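Local coordinates for protein leukocyte-associated immunoglobulin-like receptor 1 (Mus musculus, PDB 4ESK) that acts as an inhibitory receptor that restrains natural killer cells, B cells and T cells, represented here by its immunoglobulin-like domain, at residues Ser49-Lys54 and Phe65-Val70; Arg43-Gly48 and His77-Tyr82; Thr27-Tyr32 and Lys60-Phe65; Leu18-Gly23 and Leu95-Ile100. One frame throughout, in Å; residues are numbered along the deposited sequence.

Interaction 1: residues Ser49-Lys54 and Phe65-Val70; sequences STFMEK and FEIGPV
Met52 and Phe65 make the close-packed part of this contact, their side chains sliding past each other in opposite directions. CB of Met52 lies 3.7 Å from CD1 of the Phe65 ring. With CG of Met52 anti to its carbonyl carbon (chi1 -75°) and the chain extended beyond it, the thioether runs on past the ring toward Ile67. SD makes an oblique Met-aromatic contact with Phe65, 5.3 Å from the ring centroid, while the terminal CE comes to 4.1 Å from Ile67 CG1. On the same flank the Phe51 ring brings CE2 to within 3.7 Å of CD1 of Ile67, so that Ile67 meets both residues. Phe65 and Ile67 are buried, and Ile74 also packs on Phe51 and Ile67.

Toward Lys54 the packing is looser. Its extended chain sets CE over one face of the Phe65 ring, 4.3 Å from the centroid, in a CH-pi contact displaced toward the rim. The ammonium lies farther along, and at 5.2 Å from NZ to the Phe65 centroid any cation-pi attraction is weak; the hydrogen bond from NZ to Glu64 O is the stronger tie. On the solvent side, Glu53 and Glu66 start their side chains away from the opposing strand and remain exposed.

Phe51 and Met52 both face Leu44 of the neighbouring strand, a classic beta bulge that turns two successive side chains inward. Strands from two different sheets meet here mainly through side chains, without backbone pairing, the face-to-face packing of an immunoglobulin beta-sandwich.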
# COMPACT_ATOMS: atom_id res chain seq x y z
N SER A 49 8.85 -0.24 -9.22
CA SER A 49 8.59 -1.58 -9.75
C SER A 49 7.61 -2.38 -8.91
O SER A 49 7.36 -2.06 -7.74
CB SER A 49 9.90 -2.37 -9.96
OG SER A 49 10.44 -2.83 -8.75
N THR A 50 7.03 -3.41 -9.52
CA THR A 50 6.08 -4.26 -8.83
C THR A 50 6.74 -4.99 -7.67
O THR A 50 7.77 -5.67 -7.84
CB THR A 50 5.44 -5.28 -9.79
OG1 THR A 50 4.84 -4.59 -10.89
CG2 THR A 50 4.41 -6.11 -9.06
N PHE A 51 6.19 -4.80 -6.48
CA PHE A 51 6.68 -5.44 -5.27
C PHE A 51 5.87 -6.68 -4.94
O PHE A 51 6.41 -7.76 -4.68
CB PHE A 51 6.68 -4.42 -4.11
CG PHE A 51 7.21 -4.94 -2.81
CD1 PHE A 51 8.57 -5.17 -2.64
CD2 PHE A 51 6.36 -5.20 -1.74
CE1 PHE A 51 9.07 -5.64 -1.42
CE2 PHE A 51 6.85 -5.67 -0.53
CZ PHE A 51 8.21 -5.90 -0.37
N MET A 52 4.55 -6.55 -4.91
CA MET A 52 3.64 -7.67 -4.66
C MET A 52 2.40 -7.40 -5.50
O MET A 52 2.07 -6.23 -5.77
CB MET A 52 3.25 -7.75 -3.17
CG MET A 52 4.30 -8.30 -2.23
SD MET A 52 3.84 -8.00 -0.51
CE MET A 52 5.14 -8.92 0.33
N GLU A 53 1.74 -8.47 -5.93
CA GLU A 53 0.47 -8.32 -6.63
C GLU A 53 -0.46 -9.49 -6.45
O GLU A 53 -0.05 -10.59 -6.06
CB GLU A 53 0.69 -8.01 -8.11
CG GLU A 53 1.29 -9.13 -8.92
CD GLU A 53 1.66 -8.72 -10.34
OE1 GLU A 53 1.25 -7.64 -10.81
OE2 GLU A 53 2.37 -9.52 -10.99
N LYS A 54 -1.73 -9.25 -6.69
CA LYS A 54 -2.74 -10.28 -6.58
C LYS A 54 -4.04 -9.84 -7.21
O LYS A 54 -4.19 -8.67 -7.56
CB LYS A 54 -2.99 -10.68 -5.11
CG LYS A 54 -3.44 -9.56 -4.18
CD LYS A 54 -3.92 -10.13 -2.84
CE LYS A 54 -3.93 -9.08 -1.74
NZ LYS A 54 -4.28 -9.65 -0.42
N PHE A 65 -1.90 -6.15 1.96
CA PHE A 65 -0.64 -6.85 1.78
C PHE A 65 0.08 -6.82 3.13
O PHE A 65 0.37 -5.75 3.64
CB PHE A 65 0.22 -6.12 0.75
CG PHE A 65 -0.36 -6.12 -0.64
CD1 PHE A 65 0.01 -7.08 -1.55
CD2 PHE A 65 -1.24 -5.13 -1.06
CE1 PHE A 65 -0.50 -7.08 -2.84
CE2 PHE A 65 -1.77 -5.13 -2.34
CZ PHE A 65 -1.38 -6.10 -3.24
N GLU A 66 0.31 -7.98 3.74
CA GLU A 66 1.06 -8.04 4.98
C GLU A 66 2.53 -8.24 4.66
O GLU A 66 2.88 -9.15 3.90
CB GLU A 66 0.58 -9.15 5.91
CG GLU A 66 1.11 -8.97 7.33
CD GLU A 66 0.89 -10.17 8.21
OE1 GLU A 66 0.31 -11.17 7.74
OE2 GLU A 66 1.30 -10.12 9.39
N ILE A 67 3.36 -7.37 5.22
CA ILE A 67 4.79 -7.36 5.02
C ILE A 67 5.49 -7.42 6.37
O ILE A 67 5.57 -6.44 7.08
CB ILE A 67 5.27 -6.10 4.29
CG1 ILE A 67 4.48 -5.87 3.00
CG2 ILE A 67 6.75 -6.19 3.96
CD1 ILE A 67 4.83 -4.54 2.35
N GLY A 68 6.00 -8.60 6.74
CA GLY A 68 6.64 -8.73 8.05
C GLY A 68 7.24 -10.11 8.24
O GLY A 68 6.74 -11.08 7.68
N PRO A 69 8.31 -10.20 9.05
CA PRO A 69 9.03 -9.11 9.72
C PRO A 69 9.87 -8.28 8.78
O PRO A 69 10.56 -8.82 7.90
CB PRO A 69 9.92 -9.85 10.73
CG PRO A 69 10.16 -11.16 10.08
CD PRO A 69 8.86 -11.51 9.42
N VAL A 70 9.84 -6.97 8.95
CA VAL A 70 10.58 -6.08 8.05
C VAL A 70 12.08 -5.99 8.37
O VAL A 70 12.51 -6.09 9.53
CB VAL A 70 9.98 -4.65 7.97
CG1 VAL A 70 8.55 -4.72 7.44
CG2 VAL A 70 10.05 -3.95 9.32

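Interaction 2: residues Arg43-Gly48 and His77-Tyr82; sequences RLEKDG and HYSCIY
The carbonyl O of Ile81 is gripped twice: Arg43 N donates to it at 2.9 Å, and water 1 donates as well, at 3.0 Å. That water also accepts from NH1 of Arg43, so Arg43 reaches this acceptor directly through its backbone N and, by way of the water, through its guanidinium. The guanidinium lies across Ile81, whose CG2 sits 3.6 Å above its plane toward the rim. An alanine at Arg43 would probably leave water 1 without the NH1 donor and uncover the CG2 and CD1 branches of Ile81. Beside them, Glu45 brings OE1 close to CD1 of Ile81, and OE2 forms a salt bridge with Arg91. Arg43 with Ile81 and Glu45 with Ser79 are antiparallel pairs, each hydrogen-bonded in both directions.

Over the other face, Lys46 and Tyr78 run side by side in the same direction. CG of Lys46 stands 4.1 Å from the Tyr78 ring centroid in a CH-pi contact, and CG of Leu44 meets the ring edge. The Tyr78 hydroxyl is hydrogen-bonded to Ile74 O. Just past strand 41-46, Asp47 N donates to His77 O, and OD1 of Asp47 accepts from His77 N at 2.9 Å, on the syn side but 35° out of the carboxylate plane, while OD2 pairs with Lys46 NZ.

The two strands are antiparallel neighbours inside the five-stranded sheet. Strand 49-55 flanks 41-46, strand 88-100 flanks 76-84, and Cys80 reaches across the sandwich to its disulfide partner Cys30.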
# COMPACT_ATOMS: atom_id res chain seq x y z
N ARG A 43 -1.70 -4.13 -7.39
CA ARG A 43 -0.28 -4.29 -7.12
C ARG A 43 0.24 -3.20 -6.20
O ARG A 43 -0.22 -2.04 -6.21
CB ARG A 43 0.52 -4.38 -8.39
CG ARG A 43 0.73 -3.12 -9.18
CD ARG A 43 1.58 -3.47 -10.40
NE ARG A 43 1.86 -2.35 -11.28
CZ ARG A 43 1.10 -1.96 -12.31
NH1 ARG A 43 -0.04 -2.57 -12.61
NH2 ARG A 43 1.50 -0.95 -13.06
N LEU A 44 1.16 -3.63 -5.35
CA LEU A 44 1.92 -2.72 -4.53
C LEU A 44 3.20 -2.46 -5.28
O LEU A 44 3.96 -3.41 -5.55
CB LEU A 44 2.16 -3.37 -3.18
CG LEU A 44 2.75 -2.56 -2.05
CD1 LEU A 44 1.97 -1.26 -1.84
CD2 LEU A 44 2.69 -3.46 -0.82
N GLU A 45 3.40 -1.21 -5.66
CA GLU A 45 4.61 -0.77 -6.34
C GLU A 45 5.57 -0.22 -5.29
O GLU A 45 5.15 0.54 -4.42
CB GLU A 45 4.30 0.33 -7.37
CG GLU A 45 5.50 0.72 -8.24
CD GLU A 45 5.23 1.88 -9.19
OE1 GLU A 45 5.00 1.62 -10.38
OE2 GLU A 45 5.24 3.06 -8.75
N LYS A 46 6.84 -0.62 -5.37
CA LYS A 46 7.89 -0.07 -4.50
C LYS A 46 9.01 0.45 -5.37
O LYS A 46 9.55 -0.30 -6.18
CB LYS A 46 8.43 -1.15 -3.57
CG LYS A 46 9.61 -0.73 -2.66
CD LYS A 46 10.06 -1.91 -1.82
CE LYS A 46 11.18 -1.55 -0.86
NZ LYS A 46 12.40 -1.04 -1.55
N ASP A 47 9.35 1.73 -5.21
CA ASP A 47 10.48 2.36 -5.91
C ASP A 47 10.41 2.15 -7.43
O ASP A 47 11.39 1.78 -8.06
CB ASP A 47 11.81 1.85 -5.35
CG ASP A 47 11.98 2.14 -3.87
OD1 ASP A 47 11.46 3.16 -3.41
OD2 ASP A 47 12.65 1.33 -3.17
N GLY A 48 9.22 2.34 -8.00
CA GLY A 48 9.02 2.21 -9.44
C GLY A 48 8.85 0.82 -10.03
O GLY A 48 8.72 0.71 -11.25
N HIS A 77 9.60 3.78 -1.28
CA HIS A 77 8.37 4.51 -1.61
C HIS A 77 7.35 3.58 -2.19
O HIS A 77 7.67 2.80 -3.11
CB HIS A 77 8.66 5.61 -2.62
CG HIS A 77 9.48 6.75 -2.06
ND1 HIS A 77 10.82 6.69 -1.94
CD2 HIS A 77 9.10 8.00 -1.57
CE1 HIS A 77 11.29 7.84 -1.39
NE2 HIS A 77 10.24 8.64 -1.16
N TYR A 78 6.12 3.66 -1.68
CA TYR A 78 5.09 2.69 -2.01
C TYR A 78 3.84 3.37 -2.53
O TYR A 78 3.46 4.43 -2.05
CB TYR A 78 4.69 1.90 -0.78
CG TYR A 78 5.76 0.95 -0.27
CD1 TYR A 78 5.73 -0.40 -0.61
CD2 TYR A 78 6.79 1.41 0.53
CE1 TYR A 78 6.70 -1.28 -0.15
CE2 TYR A 78 7.77 0.54 1.00
CZ TYR A 78 7.71 -0.79 0.66
OH TYR A 78 8.67 -1.65 1.15
N SER A 79 3.22 2.73 -3.52
CA SER A 79 1.92 3.16 -4.00
C SER A 79 1.12 1.94 -4.45
O SER A 79 1.70 0.88 -4.79
CB SER A 79 2.07 4.17 -5.14
OG SER A 79 2.77 3.59 -6.22
N CYS A 80 -0.21 2.06 -4.41
CA CYS A 80 -1.09 0.99 -4.88
C CYS A 80 -1.53 1.31 -6.32
O CYS A 80 -1.89 2.43 -6.61
CB CYS A 80 -2.34 0.89 -3.99
SG CYS A 80 -2.00 0.46 -2.25
N ILE A 81 -1.52 0.31 -7.20
CA ILE A 81 -2.01 0.46 -8.59
C ILE A 81 -3.05 -0.61 -8.86
O ILE A 81 -2.80 -1.81 -8.66
CB ILE A 81 -0.89 0.35 -9.66
CG1 ILE A 81 0.23 1.36 -9.35
CG2 ILE A 81 -1.51 0.54 -11.05
CD1 ILE A 81 1.51 1.21 -10.13
N TYR A 82 -4.23 -0.17 -9.29
CA TYR A 82 -5.31 -1.07 -9.67
C TYR A 82 -5.32 -1.12 -11.18
O TYR A 82 -5.16 -0.08 -11.83
CB TYR A 82 -6.66 -0.54 -9.15
CG TYR A 82 -6.88 -0.84 -7.70
CD1 TYR A 82 -6.41 0.03 -6.72
CD2 TYR A 82 -7.53 -2.00 -7.29
CE1 TYR A 82 -6.60 -0.24 -5.39
CE2 TYR A 82 -7.69 -2.29 -5.96
CZ TYR A 82 -7.23 -1.39 -5.01
OH TYR A 82 -7.42 -1.67 -3.70
O HOH W 1 -2.39 -3.95 -10.78
O HOH W 2 6.11 3.57 -5.60

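Interaction 3: residues Thr27-Tyr32 and Lys60-Phe65; sequences TVVCSY and KTEDEF
The Phe65 ring turns its edge to Cys30, whose SG lies 3.8 Å from CE2, a sulfur-aromatic contact near the ring plane. Val28 O is also at the edge, and one face lies toward Lys54 of the opposite sheet. The second flat group, the Glu62 carboxylate, is held through OE2. Thr61 OG1 donates to this oxygen at 2.7 Å from the syn side, out of the carboxylate plane. In one of its two conformers, and so only tentatively, Ser31 OG donates to the anti lone pair of OE2 at 2.9 Å. The bend at chi2 (63°) turns CD of Glu62 back, while its CG packs 3.8 Å from Val29 CG1. An alanine at Glu62 would probably leave the Thr61 hydroxyl and, in that conformer, Ser31 without this acceptor, and remove the CG contact from Val29 CG1.

Farther along the same exposed face, Val29 and Glu64 lie side by side, CG2 of the valine 3.9 Å from CG of the glutamate. Antiparallel backbone bonds join Val28 to Phe65 and Cys30 to Asp63, each pair bonded in both directions, and Tyr32 N continues the ladder to Thr61 O. Asp63 turns inward, where OD1 accepts from His36 and Tyr82 and OD2 from Glu57 N.

Cys30, disulfide-bonded to Cys80 of the facing sheet and packed beside an aromatic ring, belongs to the characteristic core of the immunoglobulin fold; the two strands form the smaller sheet of its sandwich.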
# COMPACT_ATOMS: atom_id res chain seq x y z
N THR A 27 1.24 -3.63 7.59
CA THR A 27 0.05 -3.95 6.81
C THR A 27 -0.20 -2.79 5.89
O THR A 27 -0.29 -1.65 6.34
CB THR A 27 -1.17 -4.12 7.72
OG1 THR A 27 -0.92 -5.12 8.71
CG2 THR A 27 -2.41 -4.51 6.90
N VAL A 28 -0.28 -3.07 4.60
CA VAL A 28 -0.56 -2.04 3.59
C VAL A 28 -1.99 -2.31 3.15
O VAL A 28 -2.31 -3.44 2.74
CB VAL A 28 0.37 -2.11 2.36
CG1 VAL A 28 0.08 -0.95 1.40
CG2 VAL A 28 1.87 -2.04 2.74
N VAL A 29 -2.84 -1.29 3.22
CA VAL A 29 -4.24 -1.44 2.85
C VAL A 29 -4.41 -0.57 1.60
O VAL A 29 -4.37 0.65 1.69
CB VAL A 29 -5.22 -1.01 3.96
CG1 VAL A 29 -6.67 -1.11 3.51
CG2 VAL A 29 -5.03 -1.84 5.24
N CYS A 30 -4.55 -1.21 0.45
CA CYS A 30 -4.91 -0.52 -0.78
C CYS A 30 -6.42 -0.45 -0.80
O CYS A 30 -7.10 -1.39 -0.36
CB CYS A 30 -4.41 -1.30 -2.00
SG CYS A 30 -2.62 -1.46 -2.11
N SER A 31 -6.97 0.64 -1.30
CA SER A 31 -8.43 0.80 -1.33
C SER A 31 -8.82 1.51 -2.62
O SER A 31 -8.06 2.32 -3.14
CB SER A 31 -8.89 1.58 -0.09
OG SER A 31 -10.29 1.76 -0.05
N TYR A 32 -10.01 1.22 -3.14
CA TYR A 32 -10.50 1.99 -4.26
C TYR A 32 -11.99 2.16 -4.12
O TYR A 32 -12.75 1.27 -4.45
CB TYR A 32 -10.14 1.33 -5.59
CG TYR A 32 -10.10 2.27 -6.78
CD1 TYR A 32 -10.65 3.56 -6.73
CD2 TYR A 32 -9.51 1.87 -7.97
CE1 TYR A 32 -10.58 4.40 -7.81
CE2 TYR A 32 -9.44 2.70 -9.06
CZ TYR A 32 -9.99 3.96 -8.99
OH TYR A 32 -9.91 4.81 -10.07
N LYS A 60 -15.05 -6.73 -1.25
CA LYS A 60 -14.64 -5.57 -0.46
C LYS A 60 -13.77 -4.70 -1.29
O LYS A 60 -13.20 -5.16 -2.29
CB LYS A 60 -14.02 -5.91 0.90
CG LYS A 60 -12.82 -6.82 0.93
CD LYS A 60 -12.34 -6.98 2.38
CE LYS A 60 -11.06 -7.79 2.50
NZ LYS A 60 -9.81 -6.97 2.48
N THR A 61 -13.70 -3.43 -0.92
CA THR A 61 -13.01 -2.42 -1.71
C THR A 61 -11.59 -2.17 -1.18
O THR A 61 -10.91 -1.27 -1.65
CB THR A 61 -13.81 -1.11 -1.77
OG1 THR A 61 -14.15 -0.66 -0.45
CG2 THR A 61 -15.11 -1.30 -2.58
N GLU A 62 -11.17 -2.95 -0.18
CA GLU A 62 -9.82 -2.89 0.33
C GLU A 62 -9.09 -4.19 -0.00
O GLU A 62 -9.67 -5.26 0.03
CB GLU A 62 -9.81 -2.69 1.86
CG GLU A 62 -10.32 -1.34 2.32
CD GLU A 62 -11.78 -1.06 1.97
OE1 GLU A 62 -12.68 -1.80 2.42
OE2 GLU A 62 -12.04 -0.11 1.22
N ASP A 63 -7.80 -4.06 -0.28
CA ASP A 63 -6.92 -5.19 -0.62
C ASP A 63 -5.65 -5.02 0.20
O ASP A 63 -4.96 -4.01 0.08
CB ASP A 63 -6.60 -5.11 -2.10
CG ASP A 63 -7.82 -5.25 -2.97
OD1 ASP A 63 -8.40 -4.21 -3.36
OD2 ASP A 63 -8.24 -6.40 -3.23
N GLU A 64 -5.36 -6.00 1.05
CA GLU A 64 -4.29 -5.86 2.02
C GLU A 64 -3.07 -6.69 1.65
O GLU A 64 -3.21 -7.80 1.13
CB GLU A 64 -4.74 -6.34 3.38
CG GLU A 64 -5.82 -5.50 4.00
CD GLU A 64 -6.00 -5.82 5.47
OE1 GLU A 64 -5.12 -6.49 6.06
OE2 GLU A 64 -7.03 -5.40 6.02
N PHE A 65 -1.90 -6.15 1.96
CA PHE A 65 -0.64 -6.85 1.78
C PHE A 65 0.08 -6.82 3.13
O PHE A 65 0.37 -5.75 3.64
CB PHE A 65 0.22 -6.12 0.75
CG PHE A 65 -0.36 -6.12 -0.64
CD1 PHE A 65 0.01 -7.08 -1.55
CD2 PHE A 65 -1.24 -5.13 -1.06
CE1 PHE A 65 -0.50 -7.08 -2.84
CE2 PHE A 65 -1.77 -5.13 -2.34
CZ PHE A 65 -1.38 -6.10 -3.24

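Interaction 4: residues Leu18-Gly23 and Leu95-Ile100; sequences LMISQG and LELKVI
Leu18 and Leu97, paired on one face of the sheet, both set CG anti to the carbonyl carbon (chi1 -56° in Leu18), and their side chains lie side by side, pointing the same way. The CD2 branch of Leu97 does the touching: it is 3.8 Å from Leu18 CB and equally close to CD1 of that leucine. It also reaches Ile20, crossing its side chain obliquely, with CG1 of Ile20 at 4.1 Å from Leu97 CD2. Val99 completes this row, its CG1 coming to 3.7 Å from CA of Gln22.

Met19 and Ile100 meet on the reverse face. CG1 of Ile100 occupies the crowded position between its backbone N and carbonyl carbon (chi1 62°), which sets it 4.0 Å from CG of Met19. This pair is exposed, and so is Lys98 next to it.

The backbones run parallel, and the bonds step from one strand to the other and back. Leu18 N donates to Glu96 O at 2.8 Å in an almost straight bond, and Leu18 O accepts from Lys98 N. Ile20 repeats the pattern with Lys98 O and Ile100 N, and Gln22 N closes the ladder on Ile100 O at 3.0 Å. Beyond it Gly23 bonds through its backbone to Val70. The carboxylate of Glu96 is hydrogen-bonded to the Ser17 hydroxyl.

A first strand parallel to the last at the sheet edge matches the A'-G pairing of many immunoglobulin domains. Across the contact the five hydrogen bonds are all backbone and owe nothing to side-chain identity. Aliphatic groups add apolar contacts, more numerous on the Leu18, Ile20, Leu97 and Val99 face, so this edge pairing probably depends mainly on register and apolar packing.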
# COMPACT_ATOMS: atom_id res chain seq x y z
N LEU A 18 6.83 7.43 7.05
CA LEU A 18 6.70 6.65 8.27
C LEU A 18 8.00 6.00 8.68
O LEU A 18 8.75 5.51 7.84
CB LEU A 18 5.65 5.56 8.08
CG LEU A 18 4.25 5.97 7.64
CD1 LEU A 18 3.39 4.71 7.44
CD2 LEU A 18 3.59 6.88 8.67
N MET A 19 8.23 5.97 9.99
CA MET A 19 9.33 5.24 10.61
C MET A 19 8.79 3.90 11.12
O MET A 19 7.74 3.84 11.76
CB MET A 19 9.83 6.05 11.80
CG MET A 19 10.96 5.46 12.61
SD MET A 19 11.47 6.64 13.88
CE MET A 19 10.81 5.86 15.36
N ILE A 20 9.55 2.84 10.85
CA ILE A 20 9.13 1.48 11.10
C ILE A 20 10.33 0.79 11.75
O ILE A 20 11.42 0.90 11.22
CB ILE A 20 8.82 0.76 9.75
CG1 ILE A 20 7.75 1.54 8.95
CG2 ILE A 20 8.39 -0.68 9.98
CD1 ILE A 20 6.38 1.56 9.59
N SER A 21 10.14 0.11 12.87
CA SER A 21 11.24 -0.62 13.51
C SER A 21 11.54 -1.93 12.78
O SER A 21 10.63 -2.66 12.43
CB SER A 21 10.89 -0.93 14.97
OG SER A 21 10.47 0.24 15.66
N GLN A 22 12.82 -2.26 12.61
CA GLN A 22 13.21 -3.57 12.09
C GLN A 22 12.50 -4.66 12.89
O GLN A 22 12.37 -4.56 14.11
CB GLN A 22 14.74 -3.73 12.18
CG GLN A 22 15.32 -4.85 11.34
CD GLN A 22 16.80 -5.10 11.61
OE1 GLN A 22 17.42 -4.45 12.47
NE2 GLN A 22 17.38 -6.04 10.86
N GLY A 23 12.03 -5.70 12.19
CA GLY A 23 11.31 -6.79 12.81
C GLY A 23 9.81 -6.55 12.97
O GLY A 23 9.10 -7.42 13.45
N LEU A 95 3.55 6.74 -0.36
CA LEU A 95 4.00 6.81 1.01
C LEU A 95 5.43 6.29 1.10
O LEU A 95 5.81 5.36 0.40
CB LEU A 95 3.12 5.99 1.94
CG LEU A 95 1.65 6.45 2.04
CD1 LEU A 95 0.87 5.47 2.93
CD2 LEU A 95 1.59 7.84 2.64
N GLU A 96 6.18 6.87 2.03
CA GLU A 96 7.57 6.48 2.25
C GLU A 96 7.70 5.73 3.55
O GLU A 96 7.16 6.16 4.58
CB GLU A 96 8.44 7.73 2.29
CG GLU A 96 9.90 7.43 2.57
CD GLU A 96 10.78 8.65 2.58
OE1 GLU A 96 10.30 9.79 2.83
OE2 GLU A 96 11.99 8.46 2.35
N LEU A 97 8.39 4.59 3.52
CA LEU A 97 8.76 3.88 4.74
C LEU A 97 10.25 3.93 4.95
O LEU A 97 11.01 3.76 4.00
CB LEU A 97 8.37 2.43 4.70
CG LEU A 97 6.90 2.13 4.45
CD1 LEU A 97 6.74 0.63 4.53
CD2 LEU A 97 6.04 2.84 5.49
N LYS A 98 10.66 4.14 6.20
CA LYS A 98 12.06 4.06 6.56
C LYS A 98 12.17 3.10 7.74
O LYS A 98 11.57 3.31 8.81
CB LYS A 98 12.64 5.45 6.86
CG LYS A 98 14.08 5.43 7.41
CD LYS A 98 15.02 4.63 6.51
CE LYS A 98 16.46 4.58 7.04
NZ LYS A 98 17.43 4.26 5.94
N VAL A 99 12.90 2.01 7.53
CA VAL A 99 13.06 0.96 8.52
C VAL A 99 14.33 1.28 9.31
O VAL A 99 15.37 1.55 8.72
CB VAL A 99 13.14 -0.45 7.89
CG1 VAL A 99 13.37 -1.52 8.97
CG2 VAL A 99 11.86 -0.75 7.13
N ILE A 100 14.22 1.30 10.64
CA ILE A 100 15.37 1.68 11.48
C ILE A 100 15.83 0.56 12.42
O ILE A 100 15.01 -0.20 12.97
CB ILE A 100 15.10 3.00 12.25
CG1 ILE A 100 13.92 2.88 13.22
CG2 ILE A 100 14.85 4.15 11.28
CD1 ILE A 100 14.32 2.82 14.68

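In the fold
From the N terminus, strand 17-21 pairs with the last strand in interaction 4, closing a long loop within which the other three contacts are nested. Strand 26-31 then pairs with 62-67 in interaction 3, building the two-stranded sheet. Interaction 2 joins 41-46 to 76-84 in the five-stranded sheet; its segments alternate with those of interaction 3, and the Cys30-Cys80 disulfide fastens the two contacts together across the sandwich. Interaction 1 lies inside the loop closed by interaction 2 but crosses interaction 3, sharing Phe65 with it, and lays one sheet against the other. Strand 88-100, beside 76-84, connects interactions 2 and 4, while Val70 touches the bend after strand 17-21.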